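Local coordinates for endoglucanase, glycoside hydrolase family 5 protein (Cytophaga hutchinsonii, PDB 5IHS), which probably hydrolyses internal beta-1,4-glucosidic bonds in cellulose as a TIM-barrel endoglucanase, at residues Val157-Gln163 with Val193-Ser199; His220-His226 with Glu248-Ala254; Thr290-Val295 with Tyr307-Gly313. One frame throughout, in Å; residues are numbered along the deposited sequence.

In the fold
The family 5 chain folds as a closed barrel of eight parallel strands, and the three contacts follow one another along it without nesting or crossing. Contact 1 closes the excursion through helix 167-185, tying the loop after strand 153-156 to the end of strand 191-193. Contact 2 closes the beta-alpha-beta unit of strand 215-221, helix 228-239 and strand 244-249. Contact 3 closes loop 296-306, within the connection between strand 279-284 and the last helix, 311-329. Contacts 1 and 2 meet through E160 and H220. Contacts 2 and 3 meet through T251 and S312. Contacts 1 and 3 do not touch; their nearest atoms are about 11 Å apart.

Contact 1: Val157-Gln163 with Val193-Ser199; sequences VYNEPLQ and VGTRQWS
R196 reaches Q163 through an outstretched first torsion (chi1 -171°) and a bend at chi3 (72°) that turns NH1 back to the loop. In W198, chi1 of -55° sets CG opposite its own carbonyl carbon and brings the indole up to E160 and L162. The contact joins the loops that follow adjacent strands 153-156 and 191-193 of the TIM barrel. N159, E160 and P161 form the Asn-Glu-Pro sequence of family 5, so E160 is probably the acid/base. E160 OE1 lies at the indole edge, 3.3 Å from W198 CD1, with carboxylate and ring planes nearly perpendicular. The other oxygen, E160 OE2, is hydrogen-bonded to H220 ND1. L162 CD2 packs 3.5 Å from W198 NE1. Two backbone bonds join the loops, W198 N to P161 O (2.8 Å) and Q197 N to L162 O (3.1 Å). The S199 hydroxyl is used twice. S199 OG donates to N159 O at 2.9 Å and accepts from T195 N at 3.1 Å, which fixes its rotation. E204 forms a salt bridge with R196 NH2. R196 NH1 meets Q163 O at 2.9 Å, and this bond lies in both the guanidinium and the carbonyl planes.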
loop_
_atom_site.group_PDB
_atom_site.type_symbol
_atom_site.label_atom_id
_atom_site.label_comp_id
_atom_site.label_asym_id
_atom_site.label_seq_id
_atom_site.Cartn_x
_atom_site.Cartn_y
_atom_site.Cartn_z
ATOM N N VAL A 157 7.341 5.261 -2.263
ATOM C CA VAL A 157 8.286 5.730 -3.281
ATOM C C VAL A 157 9.006 4.637 -4.057
ATOM O O VAL A 157 9.616 4.939 -5.092
ATOM C CB VAL A 157 9.316 6.708 -2.681
ATOM C CG1 VAL A 157 8.607 7.942 -2.122
ATOM C CG2 VAL A 157 10.186 6.044 -1.620
ATOM N N TYR A 158 8.949 3.385 -3.610
ATOM C CA TYR A 158 9.701 2.313 -4.283
ATOM C C TYR A 158 9.091 0.969 -3.856
ATOM O O TYR A 158 9.550 0.362 -2.889
ATOM C CB TYR A 158 11.176 2.393 -3.906
ATOM C CG TYR A 158 12.140 1.533 -4.706
ATOM C CD1 TYR A 158 11.704 0.481 -5.498
ATOM C CD2 TYR A 158 13.507 1.788 -4.652
ATOM C CE1 TYR A 158 12.606 -0.297 -6.208
ATOM C CE2 TYR A 158 14.411 1.021 -5.356
ATOM C CZ TYR A 158 13.956 -0.022 -6.132
ATOM O OH TYR A 158 14.816 -0.822 -6.849
ATOM N N ASN A 159 8.093 0.495 -4.616
ATOM C CA ASN A 159 7.364 -0.727 -4.282
ATOM C C ASN A 159 8.246 -1.857 -3.747
ATOM O O ASN A 159 8.115 -2.243 -2.575
ATOM C CB ASN A 159 6.618 -1.193 -5.532
ATOM C CG ASN A 159 5.993 -2.563 -5.367
ATOM O OD1 ASN A 159 5.352 -2.834 -4.362
ATOM N ND2 ASN A 159 6.194 -3.448 -6.341
ATOM N N GLU A 160 9.103 -2.413 -4.611
ATOM C CA GLU A 160 9.818 -3.654 -4.310
ATOM C C GLU A 160 11.212 -3.635 -4.912
ATOM O O GLU A 160 11.446 -4.157 -6.016
ATOM C CB GLU A 160 9.056 -4.882 -4.791
ATOM C CG GLU A 160 7.985 -5.326 -3.831
ATOM C CD GLU A 160 7.312 -6.623 -4.235
ATOM O OE1 GLU A 160 7.728 -7.232 -5.252
ATOM O OE2 GLU A 160 6.376 -7.057 -3.526
ATOM N N PRO A 161 12.178 -3.075 -4.199
ATOM C CA PRO A 161 13.576 -3.319 -4.553
ATOM C C PRO A 161 13.830 -4.821 -4.662
ATOM O O PRO A 161 13.206 -5.630 -3.973
ATOM C CB PRO A 161 14.349 -2.690 -3.388
ATOM C CG PRO A 161 13.396 -1.674 -2.795
ATOM C CD PRO A 161 12.040 -2.303 -2.954
ATOM N N LEU A 162 14.754 -5.192 -5.540
ATOM C CA LEU A 162 15.093 -6.589 -5.771
ATOM C C LEU A 162 16.048 -7.107 -4.691
ATOM O O LEU A 162 16.510 -6.370 -3.818
ATOM C CB LEU A 162 15.690 -6.743 -7.169
ATOM C CG LEU A 162 14.741 -6.315 -8.290
ATOM C CD1 LEU A 162 15.431 -6.440 -9.636
ATOM C CD2 LEU A 162 13.456 -7.130 -8.273
ATOM N N GLN A 163 16.327 -8.409 -4.740
ATOM C CA GLN A 163 17.286 -8.973 -3.799
ATOM C C GLN A 163 18.665 -8.327 -3.947
ATOM O O GLN A 163 19.395 -8.185 -2.958
ATOM C CB GLN A 163 17.366 -10.481 -4.000
ATOM C CG GLN A 163 18.112 -11.194 -2.902
ATOM C CD GLN A 163 18.312 -12.662 -3.204
ATOM O OE1 GLN A 163 17.710 -13.213 -4.134
ATOM N NE2 GLN A 163 19.152 -13.310 -2.414
ATOM N N VAL A 193 8.860 3.551 2.523
ATOM C CA VAL A 193 10.046 3.235 1.735
ATOM C C VAL A 193 10.267 1.725 1.677
ATOM O O VAL A 193 10.375 1.062 2.719
ATOM C CB VAL A 193 11.293 3.932 2.310
ATOM C CG1 VAL A 193 12.518 3.611 1.452
ATOM C CG2 VAL A 193 11.079 5.437 2.429
ATOM N N GLY A 194 10.389 1.205 0.447
ATOM C CA GLY A 194 10.616 -0.207 0.233
ATOM C C GLY A 194 11.973 -0.681 0.707
ATOM O O GLY A 194 12.895 0.098 0.939
ATOM N N THR A 195 12.078 -2.005 0.853
ATOM C CA THR A 195 13.256 -2.636 1.427
ATOM C C THR A 195 13.762 -3.762 0.513
ATOM O O THR A 195 13.093 -4.191 -0.440
ATOM C CB THR A 195 12.971 -3.082 2.887
ATOM O OG1 THR A 195 11.886 -4.016 2.932
ATOM C CG2 THR A 195 12.667 -1.870 3.787
ATOM N N ARG A 196 14.988 -4.218 0.780
ATOM C CA ARG A 196 15.624 -5.190 -0.101
ATOM C C ARG A 196 14.843 -6.509 -0.131
ATOM O O ARG A 196 14.147 -6.884 0.824
ATOM C CB ARG A 196 17.084 -5.413 0.328
ATOM C CG ARG A 196 17.914 -6.250 -0.649
ATOM C CD ARG A 196 19.384 -6.187 -0.355
ATOM N NE ARG A 196 19.789 -6.917 0.836
ATOM C CZ ARG A 196 20.133 -8.200 0.863
ATOM N NH1 ARG A 196 20.074 -8.951 -0.235
ATOM N NH2 ARG A 196 20.548 -8.744 2.001
ATOM N N GLN A 197 14.987 -7.226 -1.246
ATOM C CA GLN A 197 14.425 -8.565 -1.421
ATOM C C GLN A 197 12.899 -8.508 -1.411
ATOM O O GLN A 197 12.221 -9.143 -0.588
ATOM C CB GLN A 197 14.999 -9.527 -0.384
ATOM C CG GLN A 197 14.701 -10.986 -0.625
ATOM C CD GLN A 197 15.485 -11.846 0.328
ATOM O OE1 GLN A 197 16.687 -12.023 0.165
ATOM N NE2 GLN A 197 14.824 -12.367 1.343
ATOM N N TRP A 198 12.352 -7.743 -2.355
ATOM C CA TRP A 198 10.905 -7.601 -2.511
ATOM C C TRP A 198 10.255 -7.105 -1.224
ATOM O O TRP A 198 9.181 -7.557 -0.818
ATOM C CB TRP A 198 10.255 -8.881 -3.054
ATOM C CG TRP A 198 10.902 -9.304 -4.333
ATOM C CD1 TRP A 198 10.636 -8.836 -5.596
ATOM C CD2 TRP A 198 11.954 -10.251 -4.474
ATOM N NE1 TRP A 198 11.450 -9.452 -6.510
ATOM C CE2 TRP A 198 12.268 -10.326 -5.848
ATOM C CE3 TRP A 198 12.656 -11.053 -3.579
ATOM C CZ2 TRP A 198 13.259 -11.167 -6.342
ATOM C CZ3 TRP A 198 13.639 -11.887 -4.070
ATOM C CH2 TRP A 198 13.925 -11.944 -5.442
ATOM N N SER A 199 10.899 -6.118 -0.603
ATOM C CA SER A 199 10.392 -5.502 0.621
ATOM C C SER A 199 10.205 -6.524 1.740
ATOM O O SER A 199 9.208 -6.538 2.461
ATOM C CB SER A 199 9.150 -4.643 0.362
ATOM O OG SER A 199 9.581 -3.481 -0.335
HETATM O O HOH W 1 8.313 2.477 -1.105
#

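Contact 2: His220-His226 with Glu248-Ala254; sequences HFYPGTH and EYGTCDA
Y222 OH donates to E248 OE2 at 2.7 Å. The hydroxyl comes from the anti side of the carboxylate, 23° out of its plane, and the tyrosine ring stands almost perpendicular to that plane. E248 lies near the end of barrel strand 244-249, the seventh, where family 5 enzymes carry their nucleophile, so it probably has that role. H220, on the neighbouring strand 215-221, lies flat against the same glutamate. E248 CB sits over the H220 imidazole face, 3.4 Å from the ring centroid, in a CH-pi contact.

F221 (chi1 71°) and Y249 (chi1 74°) repeat this pattern on the other face of the sheet, each with CG between backbone N and carbonyl carbon, which lays them alongside each other. Y249 CB lies over the F221 ring, 3.5 Å from its centroid. The F221 and Y249 rings are nearly parallel, but with centroids 5.2 Å apart they share little area.

Beyond the strand ends the loops stay paired. G250 N donates to F221 O at 3.1 Å and sits over the centre of the Y222 ring. G224 N reaches C252 O at 2.9 Å from above the carbonyl plane. T225 OG1 accepts from A254 N at 2.9 Å.

The turn holds Y222 in place. Y222 N donates to H226 ND1 at 2.9 Å, and its O accepts from T225 N and H226 N on opposite faces of the carbonyl plane. Farther out, W268 stacks on F221, and W282 packs against Y222 and E248.

R85 forms a salt bridge with E248 OE1, and H220 also holds E160. Both oxygens of E248 are therefore held, which should fix the carboxylate's rotation. H220 touches both glutamates, an arrangement consistent with its helping to set their relative position.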
loop_
_atom_site.group_PDB
_atom_site.type_symbol
_atom_site.label_atom_id
_atom_site.label_comp_id
_atom_site.label_asym_id
_atom_site.label_seq_id
_atom_site.Cartn_x
_atom_site.Cartn_y
_atom_site.Cartn_z
ATOM N N HIS A 220 6.325 -6.735 2.631
ATOM C CA HIS A 220 5.422 -7.490 1.767
ATOM C C HIS A 220 5.549 -8.973 2.066
ATOM O O HIS A 220 6.666 -9.499 2.139
ATOM C CB HIS A 220 5.756 -7.285 0.295
ATOM C CG HIS A 220 5.365 -5.940 -0.215
ATOM N ND1 HIS A 220 5.547 -5.556 -1.524
ATOM C CD2 HIS A 220 4.781 -4.890 0.409
ATOM C CE1 HIS A 220 5.090 -4.325 -1.685
ATOM N NE2 HIS A 220 4.616 -3.908 -0.527
ATOM N N PHE A 221 4.417 -9.665 2.200
ATOM C CA PHE A 221 4.437 -11.098 2.455
ATOM C C PHE A 221 3.371 -11.799 1.627
ATOM O O PHE A 221 2.313 -11.236 1.322
ATOM C CB PHE A 221 4.267 -11.424 3.955
ATOM C CG PHE A 221 2.889 -11.165 4.487
ATOM C CD1 PHE A 221 1.895 -12.132 4.398
ATOM C CD2 PHE A 221 2.565 -9.947 5.064
ATOM C CE1 PHE A 221 0.609 -11.886 4.861
ATOM C CE2 PHE A 221 1.281 -9.709 5.537
ATOM C CZ PHE A 221 0.310 -10.672 5.425
ATOM N N TYR A 222 3.667 -13.062 1.325
ATOM C CA TYR A 222 2.779 -13.956 0.587
ATOM C C TYR A 222 2.793 -15.250 1.389
ATOM O O TYR A 222 3.824 -15.953 1.383
ATOM C CB TYR A 222 3.221 -14.144 -0.870
ATOM C CG TYR A 222 2.746 -12.969 -1.743
ATOM C CD1 TYR A 222 3.391 -11.743 -1.735
ATOM C CD2 TYR A 222 1.595 -13.091 -2.536
ATOM C CE1 TYR A 222 2.901 -10.663 -2.475
ATOM C CE2 TYR A 222 1.113 -12.025 -3.277
ATOM C CZ TYR A 222 1.768 -10.818 -3.249
ATOM O OH TYR A 222 1.256 -9.791 -4.007
ATOM N N PRO A 223 1.716 -15.574 2.116
ATOM C CA PRO A 223 1.781 -16.602 3.179
ATOM C C PRO A 223 1.946 -18.029 2.693
ATOM O O PRO A 223 2.252 -18.907 3.513
ATOM C CB PRO A 223 0.440 -16.428 3.904
ATOM C CG PRO A 223 -0.459 -15.861 2.853
ATOM C CD PRO A 223 0.395 -14.939 2.044
ATOM N N GLY A 224 1.749 -18.306 1.407
ATOM C CA GLY A 224 2.133 -19.608 0.888
ATOM C C GLY A 224 3.630 -19.821 0.876
ATOM O O GLY A 224 4.092 -20.966 0.826
ATOM N N THR A 225 4.390 -18.736 0.937
ATOM C CA THR A 225 5.844 -18.729 0.916
ATOM C C THR A 225 6.456 -18.241 2.217
ATOM O O THR A 225 7.447 -18.806 2.687
ATOM C CB THR A 225 6.326 -17.827 -0.231
ATOM O OG1 THR A 225 5.721 -18.246 -1.462
ATOM C CG2 THR A 225 7.852 -17.856 -0.357
ATOM N N HIS A 226 5.878 -17.200 2.804
ATOM C CA HIS A 226 6.470 -16.480 3.925
ATOM C C HIS A 226 5.673 -16.748 5.189
ATOM O O HIS A 226 4.474 -16.455 5.247
ATOM C CB HIS A 226 6.469 -14.984 3.638
ATOM C CG HIS A 226 7.116 -14.632 2.347
ATOM N ND1 HIS A 226 6.505 -13.834 1.408
ATOM C CD2 HIS A 226 8.309 -14.998 1.820
ATOM C CE1 HIS A 226 7.305 -13.706 0.365
ATOM N NE2 HIS A 226 8.406 -14.403 0.589
ATOM N N GLU A 248 1.429 -4.274 0.669
ATOM C CA GLU A 248 0.982 -5.342 -0.211
ATOM C C GLU A 248 1.169 -6.680 0.487
ATOM O O GLU A 248 2.262 -6.976 0.999
ATOM C CB GLU A 248 1.792 -5.331 -1.511
ATOM C CG GLU A 248 1.201 -6.175 -2.601
ATOM C CD GLU A 248 2.112 -6.256 -3.816
ATOM O OE1 GLU A 248 2.451 -5.188 -4.389
ATOM O OE2 GLU A 248 2.486 -7.398 -4.178
ATOM N N TYR A 249 0.128 -7.509 0.468
ATOM C CA TYR A 249 0.266 -8.902 0.876
ATOM C C TYR A 249 -0.705 -9.724 0.046
ATOM O O TYR A 249 -1.727 -9.226 -0.426
ATOM C CB TYR A 249 0.007 -9.122 2.395
ATOM C CG TYR A 249 -1.460 -9.028 2.742
ATOM C CD1 TYR A 249 -2.058 -7.794 2.957
ATOM C CD2 TYR A 249 -2.261 -10.166 2.837
ATOM C CE1 TYR A 249 -3.417 -7.685 3.227
ATOM C CE2 TYR A 249 -3.622 -10.067 3.105
ATOM C CZ TYR A 249 -4.197 -8.824 3.289
ATOM O OH TYR A 249 -5.545 -8.755 3.530
ATOM N N GLY A 250 -0.396 -11.006 -0.105
ATOM C CA GLY A 250 -1.294 -11.946 -0.728
ATOM C C GLY A 250 -1.844 -12.971 0.254
ATOM O O GLY A 250 -1.552 -12.961 1.445
ATOM N N THR A 251 -2.645 -13.884 -0.291
ATOM C CA THR A 251 -3.160 -15.027 0.460
ATOM C C THR A 251 -2.541 -16.344 -0.005
ATOM O O THR A 251 -2.960 -17.414 0.456
ATOM C CB THR A 251 -4.674 -15.116 0.299
ATOM O OG1 THR A 251 -4.958 -15.286 -1.094
ATOM C CG2 THR A 251 -5.375 -13.874 0.849
ATOM N N CYS A 252 -1.564 -16.296 -0.904
ATOM C CA CYS A 252 -1.109 -17.469 -1.638
ATOM C C CYS A 252 0.413 -17.440 -1.688
ATOM O O CYS A 252 1.077 -16.710 -0.944
ATOM C CB CYS A 252 -1.771 -17.476 -3.021
ATOM S SG CYS A 252 -1.477 -16.004 -3.980
ATOM N N ASP A 253 1.008 -18.231 -2.570
ATOM C CA ASP A 253 2.458 -18.109 -2.603
ATOM C C ASP A 253 2.892 -16.856 -3.385
ATOM O O ASP A 253 2.094 -16.131 -4.001
ATOM C CB ASP A 253 3.152 -19.400 -3.002
ATOM C CG ASP A 253 2.866 -19.781 -4.384
ATOM O OD1 ASP A 253 2.740 -18.856 -5.204
ATOM O OD2 ASP A 253 2.777 -21.004 -4.654
ATOM N N ALA A 254 4.188 -16.579 -3.298
ATOM C CA ALA A 254 4.733 -15.302 -3.731
ATOM C C ALA A 254 4.635 -15.084 -5.230
ATOM O O ALA A 254 4.779 -13.945 -5.677
ATOM C CB ALA A 254 6.186 -15.184 -3.274
#

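Contact 3: Thr290-Val295 with Tyr307-Gly313; sequences TASAIV and YDLTPSG
D308 O accepts from V295 N at 2.9 Å, with the donor well above the carbonyl plane. Both valine methyls pack near the same oxygen, V295 CG2 at 3.5 Å from D308 O. The D308 carboxylate turns to A305 N instead. This is the start of a loop-to-helix junction. It joins the loop after the last barrel strand, 279-284, to the N terminus of helix 311-329.

L309 follows, bridged to I294 through the backbone. L309 CD2 meets I294 CG2 at 4.0 Å, the two side chains crossing at a slant.

T310 is the N-cap of the helix and the main polar residue here. T310 N donates to A293 O at 3.1 Å. A chi1 of 66° tucks OG1 between its own backbone N and carbonyl carbon. There T310 OG1 donates to S292 O at 2.6 Å, in the carbonyl plane and on a lone pair. T310 OG1 also accepts the capping bond from G313 N at 3.0 Å.

S312 faces the start of the loop, with S312 CB 3.3 Å from T290 O. One water links T290 O to S312 N. Two more waters lie between A291 O and S312 OG; the longer link to A291 O is weak. S312 OG also hydrogen-bonds T251 OG1.

G313 closes the walk. The C-H of G313 CA points at A293 O, 3.4 Å away, and the backbones pack closely there.

The T310 hydroxyl thus has its proton committed to S292 O, while its oxygen receives an N-H from the first turn. One side chain caps G313 N and ties the helix start to S292.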
loop_
_atom_site.group_PDB
_atom_site.type_symbol
_atom_site.label_atom_id
_atom_site.label_comp_id
_atom_site.label_asym_id
_atom_site.label_seq_id
_atom_site.Cartn_x
_atom_site.Cartn_y
_atom_site.Cartn_z
ATOM N N THR A 290 -4.574 -17.033 -8.441
ATOM C CA THR A 290 -5.086 -17.139 -7.074
ATOM C C THR A 290 -5.192 -15.785 -6.383
ATOM O O THR A 290 -6.130 -15.555 -5.608
ATOM C CB THR A 290 -4.152 -18.029 -6.253
ATOM O OG1 THR A 290 -3.939 -19.261 -6.944
ATOM C CG2 THR A 290 -4.725 -18.296 -4.857
ATOM N N ALA A 291 -4.204 -14.907 -6.576
ATOM C CA ALA A 291 -4.173 -13.654 -5.822
ATOM C C ALA A 291 -5.271 -12.688 -6.231
ATOM O O ALA A 291 -5.586 -11.779 -5.459
ATOM C CB ALA A 291 -2.813 -12.965 -5.959
ATOM N N SER A 292 -5.834 -12.829 -7.424
ATOM C CA SER A 292 -6.884 -11.914 -7.840
ATOM C C SER A 292 -8.082 -12.051 -6.920
ATOM O O SER A 292 -8.510 -13.158 -6.598
ATOM C CB SER A 292 -7.320 -12.224 -9.256
ATOM O OG SER A 292 -6.267 -11.938 -10.150
ATOM N N ALA A 293 -8.650 -10.911 -6.534
ATOM C CA ALA A 293 -9.796 -10.884 -5.626
ATOM C C ALA A 293 -11.129 -11.128 -6.326
ATOM O O ALA A 293 -12.117 -11.483 -5.666
ATOM C CB ALA A 293 -9.859 -9.526 -4.929
ATOM N N ILE A 294 -11.187 -10.898 -7.636
ATOM C CA ILE A 294 -12.433 -10.948 -8.388
ATOM C C ILE A 294 -12.225 -11.818 -9.627
ATOM O O ILE A 294 -11.103 -11.996 -10.102
ATOM C CB ILE A 294 -12.952 -9.525 -8.730
ATOM C CG1 ILE A 294 -11.944 -8.778 -9.614
ATOM C CG2 ILE A 294 -13.268 -8.763 -7.443
ATOM C CD1 ILE A 294 -12.297 -7.305 -9.902
ATOM N N VAL A 295 -13.321 -12.389 -10.129
ATOM C CA VAL A 295 -13.271 -13.349 -11.234
ATOM C C VAL A 295 -13.032 -12.656 -12.571
ATOM O O VAL A 295 -13.285 -11.452 -12.710
ATOM C CB VAL A 295 -14.556 -14.189 -11.305
ATOM C CG1 VAL A 295 -14.775 -14.946 -10.016
ATOM C CG2 VAL A 295 -15.767 -13.320 -11.640
ATOM N N TYR A 307 -20.766 -14.382 -6.286
ATOM C CA TYR A 307 -20.284 -15.211 -7.384
ATOM C C TYR A 307 -19.195 -14.531 -8.207
ATOM O O TYR A 307 -18.559 -15.189 -9.045
ATOM C CB TYR A 307 -21.451 -15.593 -8.300
ATOM C CG TYR A 307 -22.414 -16.638 -7.758
ATOM C CD1 TYR A 307 -22.181 -17.308 -6.561
ATOM C CD2 TYR A 307 -23.568 -16.953 -8.460
ATOM C CE1 TYR A 307 -23.069 -18.266 -6.084
ATOM C CE2 TYR A 307 -24.451 -17.915 -7.996
ATOM C CZ TYR A 307 -24.196 -18.573 -6.805
ATOM O OH TYR A 307 -25.066 -19.532 -6.323
ATOM N N ASP A 308 -18.969 -13.241 -7.997
ATOM C CA ASP A 308 -17.936 -12.488 -8.688
ATOM C C ASP A 308 -16.620 -12.417 -7.916
ATOM O O ASP A 308 -15.651 -11.829 -8.423
ATOM C CB ASP A 308 -18.447 -11.079 -8.982
ATOM C CG ASP A 308 -19.781 -11.084 -9.713
ATOM O OD1 ASP A 308 -19.981 -11.943 -10.599
ATOM O OD2 ASP A 308 -20.653 -10.241 -9.393
ATOM N N LEU A 309 -16.563 -12.982 -6.709
ATOM C CA LEU A 309 -15.369 -12.970 -5.874
ATOM C C LEU A 309 -14.690 -14.327 -5.913
ATOM O O LEU A 309 -15.348 -15.366 -5.967
ATOM C CB LEU A 309 -15.720 -12.655 -4.417
ATOM C CG LEU A 309 -16.532 -11.387 -4.194
ATOM C CD1 LEU A 309 -16.718 -11.147 -2.719
ATOM C CD2 LEU A 309 -15.869 -10.197 -4.825
ATOM N N THR A 310 -13.370 -14.312 -5.854
ATOM C CA THR A 310 -12.585 -15.533 -5.749
ATOM C C THR A 310 -12.468 -15.949 -4.290
ATOM O O THR A 310 -12.818 -15.192 -3.385
ATOM C CB THR A 310 -11.186 -15.270 -6.285
ATOM O OG1 THR A 310 -10.563 -14.325 -5.407
ATOM C CG2 THR A 310 -11.213 -14.748 -7.724
ATOM N N PRO A 311 -11.944 -17.148 -4.017
ATOM C CA PRO A 311 -11.699 -17.512 -2.611
ATOM C C PRO A 311 -10.816 -16.506 -1.893
ATOM O O PRO A 311 -11.066 -16.175 -0.725
ATOM C CB PRO A 311 -11.087 -18.919 -2.723
ATOM C CG PRO A 311 -11.732 -19.469 -3.972
ATOM C CD PRO A 311 -11.775 -18.306 -4.916
ATOM N N SER A 312 -9.784 -16.000 -2.567
ATOM C CA SER A 312 -8.923 -14.996 -1.955
ATOM C C SER A 312 -9.702 -13.716 -1.663
ATOM O O SER A 312 -9.614 -13.155 -0.559
ATOM C CB SER A 312 -7.743 -14.709 -2.884
ATOM O OG SER A 312 -6.850 -13.780 -2.302
ATOM N N GLY A 313 -10.479 -13.246 -2.642
ATOM C CA GLY A 313 -11.258 -12.036 -2.432
ATOM C C GLY A 313 -12.240 -12.166 -1.282
ATOM O O GLY A 313 -12.398 -11.239 -0.481
HETATM O O HOH W 2 -8.448 -17.065 -5.145
HETATM O O HOH W 3 -4.149 -12.313 -2.430
HETATM O O HOH W 4 -7.267 -11.301 -3.244
#